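Local atomic coordinates of lipoprotein (PDB entry 3O0Y), a protein that is of unknown function but is a putative lipoprotein of the DUF885 family, in the Peptidase_MA clan, so possibly related to metallopeptidases. Residues L34-A38 / E82-I86; S41-R46 / E76-E82; F70-E76 / T180-K184; L112-F116 / D290-L295. All blocks are in the same frame, centred on the assembly; numbering follows the deposited sequence.

Interaction 1: residues L34-A38 / E82-I86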
# COMPACT_ATOMS: atom_id res chain seq x y z
N LEU A 34 4.79 -20.71 -17.20
CA LEU A 34 5.38 -20.36 -15.90
C LEU A 34 4.71 -19.13 -15.26
O LEU A 34 4.52 -19.08 -14.01
CB LEU A 34 6.89 -20.11 -16.02
CG LEU A 34 7.66 -21.40 -16.25
CD1 LEU A 34 9.03 -21.15 -16.96
CD2 LEU A 34 7.85 -22.23 -14.89
N TYR A 35 4.37 -18.18 -16.10
CA TYR A 35 3.74 -16.94 -15.58
C TYR A 35 2.35 -17.22 -15.08
O TYR A 35 1.92 -16.72 -14.03
CB TYR A 35 3.63 -15.88 -16.65
CG TYR A 35 4.94 -15.41 -17.36
CD1 TYR A 35 6.19 -15.60 -16.81
CD2 TYR A 35 4.85 -14.84 -18.59
CE1 TYR A 35 7.31 -15.23 -17.49
CE2 TYR A 35 5.98 -14.41 -19.28
CZ TYR A 35 7.23 -14.57 -18.72
OH TYR A 35 8.41 -14.21 -19.40
N LEU A 36 1.65 -18.10 -15.79
CA LEU A 36 0.36 -18.61 -15.33
C LEU A 36 0.43 -19.40 -14.06
O LEU A 36 -0.40 -19.25 -13.13
CB LEU A 36 -0.29 -19.44 -16.44
CG LEU A 36 -1.78 -19.79 -16.16
CD1 LEU A 36 -2.72 -18.51 -16.12
CD2 LEU A 36 -2.27 -20.78 -17.26
N GLN A 37 1.44 -20.28 -13.99
CA GLN A 37 1.62 -21.08 -12.81
C GLN A 37 1.89 -20.21 -11.55
O GLN A 37 1.39 -20.48 -10.46
CB GLN A 37 2.76 -22.04 -13.02
CG GLN A 37 2.97 -22.95 -11.81
CD GLN A 37 4.28 -23.79 -11.92
OE1 GLN A 37 4.93 -23.85 -12.98
NE2 GLN A 37 4.70 -24.37 -10.78
N ALA A 38 2.72 -19.19 -11.70
CA ALA A 38 2.93 -18.19 -10.65
C ALA A 38 1.64 -17.50 -10.20
O ALA A 38 1.36 -17.44 -9.00
CB ALA A 38 4.01 -17.12 -11.05
N GLU A 82 8.12 -22.84 -4.22
CA GLU A 82 7.53 -22.88 -5.54
C GLU A 82 7.77 -21.62 -6.35
O GLU A 82 8.19 -21.68 -7.52
CB GLU A 82 6.03 -23.12 -5.47
CG GLU A 82 5.42 -23.17 -6.93
CD GLU A 82 3.98 -23.62 -6.99
OE1 GLU A 82 3.32 -23.82 -5.92
OE2 GLU A 82 3.54 -23.81 -8.15
N LEU A 83 7.55 -20.48 -5.72
CA LEU A 83 7.77 -19.23 -6.44
C LEU A 83 9.25 -19.05 -6.77
O LEU A 83 9.59 -18.54 -7.79
CB LEU A 83 7.25 -18.04 -5.64
CG LEU A 83 5.72 -18.07 -5.53
CD1 LEU A 83 5.35 -17.18 -4.33
CD2 LEU A 83 5.14 -17.57 -6.82
N LEU A 84 10.14 -19.41 -5.87
CA LEU A 84 11.59 -19.28 -6.13
C LEU A 84 12.01 -20.22 -7.30
O LEU A 84 12.75 -19.85 -8.20
CB LEU A 84 12.37 -19.60 -4.84
CG LEU A 84 13.85 -19.26 -4.96
CD1 LEU A 84 14.06 -17.75 -5.31
CD2 LEU A 84 14.60 -19.61 -3.65
N SER A 85 11.47 -21.42 -7.32
CA SER A 85 11.72 -22.37 -8.42
C SER A 85 11.25 -21.80 -9.75
O SER A 85 11.96 -21.82 -10.71
CB SER A 85 10.99 -23.68 -8.17
OG SER A 85 11.73 -24.28 -7.11
N ILE A 86 10.07 -21.21 -9.72
CA ILE A 86 9.54 -20.57 -10.92
C ILE A 86 10.44 -19.42 -11.39
O ILE A 86 10.76 -19.33 -12.57
CB ILE A 86 8.10 -20.09 -10.75
CG1 ILE A 86 7.12 -21.26 -10.67
CG2 ILE A 86 7.67 -19.19 -11.89
CD1 ILE A 86 5.75 -20.83 -10.17
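This is an antiparallel helix-helix contact near the N-terminal end of the chain, where helix 27-44 lies along helix 73-92. The two short segments run at 164° to each other and their axes come within 10.3 Å, so the backbones stay well apart and side chains fill the gap. L34 sits opposite I86 and A38 opposite L83, each pair 6.5 Å apart between CA atoms.

I86 is the wedge. Its CB points at helix 27-44, and its two arms reach different turns of it: CG2 lies 3.8 Å from the backbone O of L34 and 4.3 Å from L34 CD2, while CD1 reaches A38 CB at 4.2 Å and Q37 CD at 3.7 Å. The small side chain of A38 lets this branched residue come close to the helix, and L83 CD2 closes in at 4.4 Å from A38 CB. On the more open flank, Q37 extends its amide so that NE2 donates to E82 OE2 at 2.9 Å. The same carboxylate oxygen also accepts from S41 OG, one turn further along helix 27-44, so a single acidic oxygen pins two successive turns.

Helix 100-117 packs against both partners, through T113 on A38 and F116 on L83. The contact is thus one face of an up-down-up three-helix packing unit, with an apolar interior and a polar clasp along its edge.

Interaction 2: residues S41-R46 / E76-E82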
# COMPACT_ATOMS: atom_id res chain seq x y z
N SER A 41 -0.75 -20.25 -8.46
CA SER A 41 -0.23 -20.79 -7.22
C SER A 41 -0.25 -19.74 -6.10
O SER A 41 -0.58 -20.07 -4.95
CB SER A 41 1.18 -21.30 -7.37
OG SER A 41 1.14 -22.51 -8.07
N LEU A 42 0.12 -18.52 -6.42
CA LEU A 42 0.12 -17.46 -5.41
C LEU A 42 -1.31 -17.26 -4.95
O LEU A 42 -1.58 -17.24 -3.73
CB LEU A 42 0.67 -16.15 -5.99
CG LEU A 42 0.70 -14.97 -5.05
CD1 LEU A 42 1.50 -15.24 -3.75
CD2 LEU A 42 1.15 -13.69 -5.83
N PHE A 43 -2.21 -17.04 -5.91
CA PHE A 43 -3.58 -16.72 -5.53
C PHE A 43 -4.38 -17.87 -4.89
O PHE A 43 -5.25 -17.61 -4.06
CB PHE A 43 -4.34 -16.13 -6.67
CG PHE A 43 -4.02 -14.71 -6.92
CD1 PHE A 43 -3.33 -14.32 -8.04
CD2 PHE A 43 -4.40 -13.75 -5.98
CE1 PHE A 43 -3.05 -12.97 -8.26
CE2 PHE A 43 -4.19 -12.43 -6.21
CZ PHE A 43 -3.50 -12.03 -7.35
N LYS A 44 -4.11 -19.12 -5.25
CA LYS A 44 -4.71 -20.24 -4.51
C LYS A 44 -4.37 -20.20 -3.03
O LYS A 44 -5.15 -20.63 -2.20
CB LYS A 44 -4.21 -21.59 -5.03
CG LYS A 44 -4.64 -22.07 -6.37
CD LYS A 44 -3.66 -23.32 -6.73
CE LYS A 44 -3.51 -23.62 -8.26
NZ LYS A 44 -2.12 -24.10 -8.74
N GLN A 45 -3.16 -19.78 -2.72
CA GLN A 45 -2.67 -19.70 -1.35
C GLN A 45 -2.92 -18.35 -0.68
O GLN A 45 -2.58 -18.12 0.48
CB GLN A 45 -1.20 -20.05 -1.34
CG GLN A 45 -1.01 -21.46 -1.82
CD GLN A 45 0.40 -21.90 -1.86
OE1 GLN A 45 0.97 -22.06 -2.96
NE2 GLN A 45 0.98 -22.13 -0.71
N ARG A 46 -3.47 -17.41 -1.47
CA ARG A 46 -3.81 -16.07 -0.99
C ARG A 46 -5.19 -15.74 -1.50
O ARG A 46 -5.42 -14.74 -2.23
CB ARG A 46 -2.78 -15.02 -1.46
CG ARG A 46 -1.44 -15.20 -0.84
CD ARG A 46 -1.43 -14.82 0.62
NE ARG A 46 -0.11 -14.87 1.24
CZ ARG A 46 0.38 -15.93 1.87
NH1 ARG A 46 -0.26 -17.10 1.88
NH2 ARG A 46 1.56 -15.86 2.48
N GLU A 76 4.20 -21.71 4.38
CA GLU A 76 5.06 -20.64 3.94
C GLU A 76 6.27 -21.17 3.21
O GLU A 76 6.69 -20.62 2.17
CB GLU A 76 5.49 -19.76 5.10
CG GLU A 76 4.38 -18.81 5.55
CD GLU A 76 4.13 -17.69 4.49
OE1 GLU A 76 5.07 -16.91 4.14
OE2 GLU A 76 2.98 -17.55 4.07
N LYS A 77 6.87 -22.23 3.75
CA LYS A 77 8.00 -22.86 3.07
C LYS A 77 7.64 -23.31 1.64
O LYS A 77 8.38 -23.04 0.69
CB LYS A 77 8.48 -24.08 3.88
CG LYS A 77 9.64 -24.86 3.18
CD LYS A 77 10.12 -26.07 4.07
CE LYS A 77 11.54 -26.53 3.57
NZ LYS A 77 11.85 -27.90 4.06
N GLN A 78 6.49 -23.98 1.46
CA GLN A 78 6.13 -24.54 0.18
C GLN A 78 5.77 -23.43 -0.81
O GLN A 78 6.08 -23.56 -2.00
CB GLN A 78 4.96 -25.52 0.26
CG GLN A 78 5.35 -26.81 1.01
CD GLN A 78 4.14 -27.77 1.21
OE1 GLN A 78 3.08 -27.59 0.60
NE2 GLN A 78 4.33 -28.82 2.04
N LEU A 79 5.09 -22.38 -0.32
CA LEU A 79 4.69 -21.29 -1.18
C LEU A 79 5.97 -20.64 -1.76
O LEU A 79 6.10 -20.43 -2.96
CB LEU A 79 3.86 -20.24 -0.41
CG LEU A 79 3.58 -18.91 -1.10
CD1 LEU A 79 2.86 -19.14 -2.35
CD2 LEU A 79 2.80 -17.91 -0.19
N ARG A 80 6.90 -20.30 -0.89
CA ARG A 80 8.11 -19.59 -1.27
C ARG A 80 8.98 -20.47 -2.18
O ARG A 80 9.57 -20.01 -3.16
CB ARG A 80 8.89 -19.14 -0.04
CG ARG A 80 8.10 -18.23 0.90
CD ARG A 80 8.89 -17.82 2.10
NE ARG A 80 8.10 -17.24 3.11
CZ ARG A 80 8.56 -16.56 4.17
NH1 ARG A 80 9.87 -16.35 4.38
NH2 ARG A 80 7.67 -16.22 5.10
N ALA A 81 9.12 -21.74 -1.82
CA ALA A 81 9.94 -22.64 -2.63
C ALA A 81 9.44 -22.76 -4.05
O ALA A 81 10.24 -22.72 -4.97
CB ALA A 81 10.04 -24.02 -1.99
N GLU A 82 8.12 -22.84 -4.22
CA GLU A 82 7.53 -22.88 -5.54
C GLU A 82 7.77 -21.62 -6.35
O GLU A 82 8.19 -21.68 -7.52
CB GLU A 82 6.03 -23.12 -5.47
CG GLU A 82 5.42 -23.17 -6.93
CD GLU A 82 3.98 -23.62 -6.99
OE1 GLU A 82 3.32 -23.82 -5.92
OE2 GLU A 82 3.54 -23.81 -8.15
O HOH W 1 0.95 -19.33 3.37
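A buried salt bridge leads here: R46 NH2 donates to E76 OE2 at 2.7 Å, and water 1 doubles the link, accepting from R46 NH1 at 2.9 Å and donating to E76 OE2 at 2.8 Å. The other oxygen, E76 OE1, takes R80 NH2 at 2.9 Å and R80 NE at 3.2 Å, so one carboxylate is shared by two arginines in a salt-bridge network. The backbone of I127 ties strand 126-128 into it, its O accepting from R46 NH2 and its N donating to E76 OE1. R46 NH1 also folds back to Q45 O at 2.9 Å.

R46 is the N-cap residue of helix 47-53, and the network therefore anchors the turn between that helix and helix 27-44 to the first turns of helix 73-92. At the other end of the contact S41 OG gives a 2.7 Å hydrogen bond to E82 OE2, an oxygen that Q37 NE2 shares.

Between these two polar ends lies L79, its CA-to-CB bond directed toward helix 27-44. Its CD2 covers one face of the R46 guanidinium, 3.6 Å from NH2, and its CD1 meets L42 CD1 at 4.4 Å, while the Q45 side chain lies against L79 CB.

Interaction 3: residues F70-E76 / T180-K184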
# COMPACT_ATOMS: atom_id res chain seq x y z
N PHE A 70 -3.81 -19.87 4.99
CA PHE A 70 -3.13 -20.48 6.12
C PHE A 70 -1.66 -20.19 6.07
O PHE A 70 -1.02 -20.08 4.99
CB PHE A 70 -3.40 -21.98 6.15
CG PHE A 70 -4.87 -22.32 6.12
CD1 PHE A 70 -5.70 -21.95 7.16
CD2 PHE A 70 -5.42 -22.93 5.02
CE1 PHE A 70 -7.09 -22.24 7.11
CE2 PHE A 70 -6.78 -23.22 4.97
CZ PHE A 70 -7.59 -22.90 6.02
N TYR A 71 -1.09 -20.12 7.24
CA TYR A 71 0.22 -19.50 7.43
C TYR A 71 1.18 -20.37 8.23
O TYR A 71 2.11 -19.85 8.81
CB TYR A 71 0.07 -18.13 8.13
CG TYR A 71 -0.53 -17.13 7.19
CD1 TYR A 71 0.26 -16.51 6.27
CD2 TYR A 71 -1.90 -16.93 7.13
CE1 TYR A 71 -0.28 -15.59 5.35
CE2 TYR A 71 -2.45 -16.11 6.22
CZ TYR A 71 -1.64 -15.42 5.32
OH TYR A 71 -2.20 -14.59 4.39
N SER A 72 1.02 -21.70 8.22
CA SER A 72 1.93 -22.56 9.01
C SER A 72 3.36 -22.46 8.45
O SER A 72 3.55 -22.11 7.31
CB SER A 72 1.48 -24.02 8.93
OG SER A 72 1.89 -24.68 7.75
N PRO A 73 4.37 -22.87 9.23
CA PRO A 73 5.73 -23.00 8.66
C PRO A 73 5.79 -23.78 7.35
O PRO A 73 6.46 -23.36 6.42
CB PRO A 73 6.50 -23.73 9.79
CG PRO A 73 5.88 -23.18 10.98
CD PRO A 73 4.39 -23.14 10.67
N GLU A 74 5.05 -24.88 7.23
CA GLU A 74 5.12 -25.66 6.04
C GLU A 74 4.39 -24.96 4.89
O GLU A 74 4.89 -25.00 3.78
CB GLU A 74 4.54 -27.05 6.25
CG GLU A 74 4.74 -27.98 5.04
CD GLU A 74 6.22 -28.37 4.75
OE1 GLU A 74 7.12 -28.28 5.63
OE2 GLU A 74 6.47 -28.81 3.59
N ASN A 75 3.28 -24.27 5.19
CA ASN A 75 2.57 -23.51 4.14
C ASN A 75 3.51 -22.46 3.52
O ASN A 75 3.63 -22.35 2.30
CB ASN A 75 1.36 -22.80 4.73
CG ASN A 75 0.23 -23.76 5.15
OD1 ASN A 75 0.05 -24.84 4.56
ND2 ASN A 75 -0.47 -23.41 6.19
N GLU A 76 4.20 -21.71 4.38
CA GLU A 76 5.06 -20.64 3.94
C GLU A 76 6.27 -21.17 3.21
O GLU A 76 6.69 -20.62 2.17
CB GLU A 76 5.49 -19.76 5.10
CG GLU A 76 4.38 -18.81 5.55
CD GLU A 76 4.13 -17.69 4.49
OE1 GLU A 76 5.07 -16.91 4.14
OE2 GLU A 76 2.98 -17.55 4.07
N THR A 180 -2.55 -21.57 12.64
CA THR A 180 -1.38 -21.60 11.78
C THR A 180 -0.55 -20.32 12.01
O THR A 180 0.67 -20.39 11.96
CB THR A 180 -1.73 -21.83 10.30
OG1 THR A 180 -2.56 -20.75 9.80
CG2 THR A 180 -2.47 -23.20 10.05
N ILE A 181 -1.21 -19.18 12.21
CA ILE A 181 -0.54 -17.89 12.52
C ILE A 181 0.30 -18.00 13.79
O ILE A 181 1.50 -17.65 13.82
CB ILE A 181 -1.52 -16.72 12.60
CG1 ILE A 181 -2.08 -16.44 11.19
CG2 ILE A 181 -0.84 -15.44 13.22
CD1 ILE A 181 -3.12 -15.39 11.11
N ILE A 182 -0.29 -18.58 14.83
CA ILE A 182 0.47 -18.81 16.06
C ILE A 182 1.62 -19.73 15.84
O ILE A 182 2.72 -19.47 16.35
CB ILE A 182 -0.47 -19.36 17.20
CG1 ILE A 182 -1.46 -18.25 17.60
CG2 ILE A 182 0.37 -19.88 18.37
CD1 ILE A 182 -2.78 -18.75 18.35
N GLU A 183 1.41 -20.79 15.08
CA GLU A 183 2.51 -21.71 14.78
C GLU A 183 3.68 -21.01 14.11
O GLU A 183 4.83 -21.31 14.44
CB GLU A 183 2.03 -22.86 13.90
CG GLU A 183 2.88 -24.07 13.89
CD GLU A 183 2.39 -25.09 12.86
OE1 GLU A 183 1.17 -25.02 12.46
OE2 GLU A 183 3.28 -25.89 12.41
N LYS A 184 3.40 -20.12 13.15
CA LYS A 184 4.47 -19.36 12.46
C LYS A 184 5.14 -18.33 13.38
O LYS A 184 6.35 -18.22 13.42
CB LYS A 184 3.92 -18.65 11.20
CG LYS A 184 4.99 -18.14 10.26
CD LYS A 184 6.01 -19.20 9.82
CE LYS A 184 6.92 -18.68 8.71
NZ LYS A 184 7.67 -17.45 9.02
O HOH W 2 4.09 -26.45 9.72
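T180 adopts the p rotamer (chi1 61°), which turns OG1 to the incoming chain: Y71 N donates to it at 3.0 Å, and the hydroxyl shares its one proton between the carbonyls of K176 and L177. S72 is likewise p (chi1 80°), and this brings S72 OG to N75 N at 2.9 Å.

That is an N-cap: S72 caps helix 73-92, with P73 in the first turn, and the capped end butts against the side of helix 174-190. E183 is extended (t, t), so E183 OE2 reaches P73 CD at 3.4 Å and takes a hydrogen bond from water 2 at 2.9 Å; that water accepts from E74 N at 3.1 Å.

K184 bends at chi2 and chi4 (both p). Its aliphatic stem runs past the cap, with CB 3.2 Å from Y71 O and CE 4.0 Å from E76 CB, and carries NZ on to D188 and the carbonyls of N123 and G125. With Y71 and I181 both m at chi1, Y71 CD2 rests 4.1 Å from I181 CG1.

Interaction 4: residues L112-F116 / D290-L295; sequences LTRYF and DAIKQL
Build two alpha-helical segments, 112-116 in helix 100-117 and 290-295 in helix 284-296, with phi/psi near -65/-40, loosening to -79/-18 at F116 and -105/-27 at L295. Their N-to-C directions make 136° (signed crossing angle -136°), axes 11.4 Å apart at closest approach. Set Y115 across from Q294, 6.8 Å between CA atoms.

R114 takes chi1 t, chi2 p, chi3 t and chi4 76°, which brings NH2 to D290 OD1 at 2.8 Å as a salt bridge. D290 is t at chi1. Its OD1 also accepts from Q294 NE2 at 3.2 Å; OD2 takes a hydrogen bond at 2.7 Å from water 3, which accepts from R114 NH1 at 2.9 Å. Q294 is m, m, with NE2 over one face of the guanidinium, 3.6 Å from R114 NH2, and its OE1 lies at the edge of the Y115 ring, 3.6 Å from CD1.

Y115 (chi1 t, chi2 75°) hydrogen-bonds through OH to the carbonyl of W130; water 4 adds a weak 3.0 Å bond to that OH and lies 3.0 Å from Q294 O. L295 CD2 is 3.6 Å from Y115 OH.

Oblique helix packing like this, with just 227 Å² buried and both D290 oxygens satisfied, relies on directional polar bonds.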
# COMPACT_ATOMS: atom_id res chain seq x y z
N LEU A 112 9.38 -10.52 -10.04
CA LEU A 112 8.19 -10.57 -9.24
C LEU A 112 8.05 -11.88 -8.50
O LEU A 112 7.69 -11.92 -7.34
CB LEU A 112 6.92 -10.30 -10.04
CG LEU A 112 6.48 -8.94 -10.36
CD1 LEU A 112 5.26 -8.98 -11.29
CD2 LEU A 112 6.19 -8.24 -9.02
N THR A 113 8.40 -13.01 -9.16
CA THR A 113 8.31 -14.29 -8.50
C THR A 113 9.35 -14.36 -7.36
O THR A 113 9.12 -14.93 -6.28
CB THR A 113 8.39 -15.45 -9.47
OG1 THR A 113 9.53 -15.31 -10.35
CG2 THR A 113 7.08 -15.57 -10.30
N ARG A 114 10.52 -13.76 -7.58
CA ARG A 114 11.52 -13.65 -6.48
C ARG A 114 11.03 -12.70 -5.35
O ARG A 114 11.24 -12.98 -4.19
CB ARG A 114 12.86 -13.15 -7.00
CG ARG A 114 13.87 -12.65 -5.98
CD ARG A 114 14.33 -13.65 -4.90
NE ARG A 114 15.24 -12.98 -3.98
CZ ARG A 114 14.87 -12.13 -3.02
NH1 ARG A 114 13.55 -11.87 -2.81
NH2 ARG A 114 15.80 -11.53 -2.32
N TYR A 115 10.33 -11.65 -5.71
CA TYR A 115 9.79 -10.72 -4.73
C TYR A 115 8.79 -11.47 -3.84
O TYR A 115 8.87 -11.38 -2.62
CB TYR A 115 9.05 -9.61 -5.44
CG TYR A 115 8.32 -8.62 -4.59
CD1 TYR A 115 9.00 -7.66 -3.88
CD2 TYR A 115 6.92 -8.59 -4.56
CE1 TYR A 115 8.33 -6.67 -3.19
CE2 TYR A 115 6.25 -7.58 -3.88
CZ TYR A 115 6.96 -6.64 -3.18
OH TYR A 115 6.33 -5.64 -2.54
N PHE A 116 7.93 -12.29 -4.41
CA PHE A 116 6.98 -13.08 -3.60
C PHE A 116 7.57 -14.33 -2.94
O PHE A 116 6.99 -14.79 -2.02
CB PHE A 116 5.81 -13.46 -4.40
CG PHE A 116 4.95 -12.30 -4.81
CD1 PHE A 116 4.38 -11.45 -3.83
CD2 PHE A 116 4.74 -12.00 -6.15
CE1 PHE A 116 3.65 -10.30 -4.22
CE2 PHE A 116 4.00 -10.94 -6.55
CZ PHE A 116 3.44 -10.07 -5.58
N ASP A 290 18.12 -6.19 1.82
CA ASP A 290 17.10 -6.79 0.94
C ASP A 290 15.82 -5.98 0.83
O ASP A 290 15.31 -5.79 -0.27
CB ASP A 290 16.78 -8.24 1.39
CG ASP A 290 15.73 -8.90 0.46
OD1 ASP A 290 16.05 -9.18 -0.74
OD2 ASP A 290 14.55 -8.96 0.90
N ALA A 291 15.37 -5.42 1.95
CA ALA A 291 14.21 -4.54 1.93
C ALA A 291 14.46 -3.31 1.09
O ALA A 291 13.56 -2.88 0.33
CB ALA A 291 13.76 -4.18 3.31
N ILE A 292 15.65 -2.76 1.16
CA ILE A 292 15.99 -1.62 0.32
C ILE A 292 15.92 -1.98 -1.15
O ILE A 292 15.40 -1.19 -1.96
CB ILE A 292 17.43 -1.07 0.70
CG1 ILE A 292 17.40 -0.47 2.07
CG2 ILE A 292 17.98 -0.02 -0.32
CD1 ILE A 292 18.81 -0.04 2.60
N LYS A 293 16.44 -3.17 -1.49
CA LYS A 293 16.32 -3.64 -2.89
C LYS A 293 14.84 -3.84 -3.32
O LYS A 293 14.40 -3.36 -4.39
CB LYS A 293 17.12 -4.91 -3.08
CG LYS A 293 16.96 -5.33 -4.56
CD LYS A 293 18.02 -6.18 -5.21
CE LYS A 293 17.78 -6.13 -6.77
NZ LYS A 293 17.91 -4.75 -7.46
N GLN A 294 14.04 -4.52 -2.49
CA GLN A 294 12.70 -4.90 -2.89
C GLN A 294 11.69 -3.76 -2.80
O GLN A 294 10.75 -3.70 -3.60
CB GLN A 294 12.17 -6.07 -2.03
CG GLN A 294 12.95 -7.38 -2.07
CD GLN A 294 13.31 -7.89 -3.40
OE1 GLN A 294 12.51 -7.87 -4.37
NE2 GLN A 294 14.56 -8.37 -3.50
N LEU A 295 11.82 -2.95 -1.77
CA LEU A 295 10.85 -1.88 -1.51
C LEU A 295 11.35 -0.47 -1.86
O LEU A 295 10.55 0.46 -2.12
CB LEU A 295 10.39 -2.00 -0.04
CG LEU A 295 9.67 -3.30 0.35
CD1 LEU A 295 9.44 -3.32 1.88
CD2 LEU A 295 8.32 -3.43 -0.46
O HOH W 3 12.72 -10.46 -0.42
O HOH W 4 7.84 -3.56 -4.09

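Starting from the N terminus, helix 27-44 meets helix 73-92 twice. Interaction 1 closes the loop from 34 to 86, and interaction 2, nested inside it, closes 41 to 82; the two share E82. Interaction 3 begins inside both loops, at the start of helix 73-92, and runs on to 184, so it crosses each of them and joins interaction 2 through E76. Interaction 4 opens at 112, after interactions 1 and 2 have closed, but before interaction 3 does, so these last two also cross. Helix 100-117 packs on the paired helices through T113 and F116, and interaction 4 links that N-terminal bundle to helix 284-296, while interaction 3 links it to helix 174-190.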